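PDB 4Q48: DNA helicase RecQ from Deinococcus radiodurans, which probably couples ATP hydrolysis to the unwinding of duplex DNA, translocating in the 3'-5' direction. Local coordinates for residues R124-R129 with L164-E169. Sequence-based numbering, arbitrary orientation.
Sequences RLLMPR and LSVLAE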
loop_
_atom_site.group_PDB
_atom_site.type_symbol
_atom_site.label_atom_id
_atom_site.label_comp_id
_atom_site.label_asym_id
_atom_site.label_seq_id
_atom_site.Cartn_x
_atom_site.Cartn_y
_atom_site.Cartn_z
ATOM N N ARG A 124 8.796 -8.473 -23.065
ATOM C CA ARG A 124 9.753 -8.025 -24.065
ATOM C C ARG A 124 11.159 -7.843 -23.464
ATOM O O ARG A 124 12.129 -8.322 -24.032
ATOM C CB ARG A 124 9.282 -6.721 -24.706
ATOM C CG ARG A 124 9.914 -6.444 -26.054
ATOM C CD ARG A 124 9.419 -7.446 -27.061
ATOM N NE ARG A 124 9.951 -7.191 -28.388
ATOM C CZ ARG A 124 9.572 -7.863 -29.462
ATOM N NH1 ARG A 124 8.654 -8.816 -29.344
ATOM N NH2 ARG A 124 10.095 -7.579 -30.649
ATOM N N LEU A 125 11.260 -7.167 -22.320
ATOM C CA LEU A 125 12.545 -6.805 -21.735
ATOM C C LEU A 125 13.452 -7.989 -21.424
ATOM O O LEU A 125 14.663 -7.931 -21.652
ATOM C CB LEU A 125 12.347 -6.001 -20.454
ATOM C CG LEU A 125 13.639 -5.766 -19.668
ATOM C CD1 LEU A 125 14.500 -4.780 -20.415
ATOM C CD2 LEU A 125 13.392 -5.263 -18.246
ATOM N N LEU A 126 12.880 -9.071 -20.915
ATOM C CA LEU A 126 13.717 -10.135 -20.371
ATOM C C LEU A 126 14.206 -11.078 -21.456
ATOM O O LEU A 126 15.065 -11.925 -21.196
ATOM C CB LEU A 126 12.963 -10.898 -19.275
ATOM C CG LEU A 126 12.624 -10.059 -18.044
ATOM C CD1 LEU A 126 11.387 -10.581 -17.342
ATOM C CD2 LEU A 126 13.803 -10.050 -17.103
ATOM N N MET A 127 13.661 -10.932 -22.662
ATOM C CA MET A 127 14.121 -11.705 -23.820
ATOM C C MET A 127 15.625 -11.444 -24.074
ATOM O O MET A 127 16.072 -10.271 -24.101
ATOM C CB MET A 127 13.322 -11.348 -25.077
ATOM C CG MET A 127 11.883 -11.809 -25.127
ATOM S SD MET A 127 11.114 -11.224 -26.661
ATOM C CE MET A 127 9.634 -12.250 -26.712
ATOM N N PRO A 128 16.414 -12.525 -24.269
ATOM C CA PRO A 128 17.878 -12.397 -24.384
ATOM C C PRO A 128 18.280 -11.438 -25.505
ATOM O O PRO A 128 19.228 -10.663 -25.383
ATOM C CB PRO A 128 18.335 -13.831 -24.687
ATOM C CG PRO A 128 17.225 -14.704 -24.186
ATOM C CD PRO A 128 15.972 -13.915 -24.478
ATOM N N ARG A 129 17.511 -11.467 -26.580
ATOM C CA ARG A 129 17.711 -10.541 -27.678
ATOM C C ARG A 129 17.523 -9.089 -27.239
ATOM O O ARG A 129 18.345 -8.223 -27.572
ATOM C CB ARG A 129 16.775 -10.886 -28.827
ATOM C CG ARG A 129 16.962 -10.042 -30.025
ATOM C CD ARG A 129 15.729 -10.091 -30.878
ATOM N NE ARG A 129 15.840 -9.272 -32.077
ATOM C CZ ARG A 129 15.174 -8.139 -32.245
ATOM N NH1 ARG A 129 14.377 -7.712 -31.272
ATOM N NH2 ARG A 129 15.311 -7.430 -33.368
ATOM N N LEU A 164 13.696 -9.785 -12.955
ATOM C CA LEU A 164 14.308 -8.467 -13.122
ATOM C C LEU A 164 15.521 -8.297 -12.228
ATOM O O LEU A 164 16.109 -7.209 -12.164
ATOM C CB LEU A 164 13.295 -7.367 -12.804
ATOM C CG LEU A 164 12.155 -7.241 -13.813
ATOM C CD1 LEU A 164 11.238 -6.117 -13.426
ATOM C CD2 LEU A 164 12.664 -7.084 -15.248
ATOM N N SER A 165 15.865 -9.370 -11.517
ATOM C CA SER A 165 17.207 -9.599 -10.997
ATOM C C SER A 165 18.243 -9.086 -11.976
ATOM O O SER A 165 19.225 -8.451 -11.595
ATOM C CB SER A 165 17.448 -11.089 -10.752
ATOM O OG SER A 165 16.307 -11.727 -10.206
ATOM N N VAL A 166 17.980 -9.374 -13.246
ATOM C CA VAL A 166 18.945 -9.256 -14.327
ATOM C C VAL A 166 19.366 -7.818 -14.672
ATOM O O VAL A 166 20.450 -7.612 -15.190
ATOM C CB VAL A 166 18.380 -9.947 -15.605
ATOM C CG1 VAL A 166 17.532 -8.980 -16.416
ATOM C CG2 VAL A 166 19.488 -10.518 -16.459
ATOM N N LEU A 167 18.550 -6.819 -14.366
ATOM C CA LEU A 167 18.941 -5.456 -14.704
ATOM C C LEU A 167 20.200 -5.079 -13.954
ATOM O O LEU A 167 21.116 -4.501 -14.531
ATOM C CB LEU A 167 17.842 -4.441 -14.402
ATOM C CG LEU A 167 16.583 -4.611 -15.250
ATOM C CD1 LEU A 167 15.633 -3.460 -14.977
ATOM C CD2 LEU A 167 16.869 -4.788 -16.744
ATOM N N ALA A 168 20.244 -5.387 -12.665
ATOM C CA ALA A 168 21.431 -5.098 -11.870
ATOM C C ALA A 168 22.650 -5.933 -12.306
ATOM O O ALA A 168 23.792 -5.535 -12.063
ATOM C CB ALA A 168 21.137 -5.312 -10.415
ATOM N N GLU A 169 22.420 -7.095 -12.918
ATOM C CA GLU A 169 23.537 -7.906 -13.419
ATOM C C GLU A 169 24.151 -7.344 -14.684
ATOM O O GLU A 169 25.286 -6.893 -14.693
ATOM C CB GLU A 169 23.099 -9.340 -13.694
ATOM C CG GLU A 169 23.457 -10.326 -12.598
ATOM C CD GLU A 169 22.489 -11.496 -12.531
ATOM O OE1 GLU A 169 21.573 -11.483 -11.658
ATOM O OE2 GLU A 169 22.643 -12.422 -13.366
#
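The backbones of 124-129 and 164-169 come nearest at L126 and L164, whose CA atoms lie 7.5 Å apart, and no hydrogen bond joins them. Both segments belong to the N-terminal RecA-like (DEAD/DEAH box) domain of the helicase core, in a buried contact away from the ADP and zinc sites. Segment 124-129 runs from short helix 122-125 to helix 128-135, with M127 at the N-cap position of the latter. Segment 164-169 lies on helix 165-170. Five aliphatic side chains meet between them.

L164 CD2 touches two leucines. It meets L125 CD2 at 3.6 Å and L126 CD2 at 3.7 Å, so one methyl packs against two neighbouring side chains. L164 crosses both at about a right angle. The two reach it by different torsions. L125 has CG anti to the backbone N (chi1 171°), and its CB points toward 164-169. L126 has CG anti to its carbonyl carbon (chi1 -64°); its CB does not point that way, but CD2 still reaches L164 CD2.

L167, three residues on from L164, also has CG anti to the carbonyl carbon (chi1 -65°). Its CD2 comes obliquely to L125 CD2 at 3.8 Å, so this L125 methyl touches both L164 and L167. V70 of strand 66-70 also touches L125 and L164, and I144 of strand 139-145 touches L164 and L167. The leucines therefore join the two segments to the central parallel sheet. L126 packs on Q163 as well. V166 completes the contact: it crosses L126 obliquely, and its CG1 meets L126 CD2 at 3.9 Å.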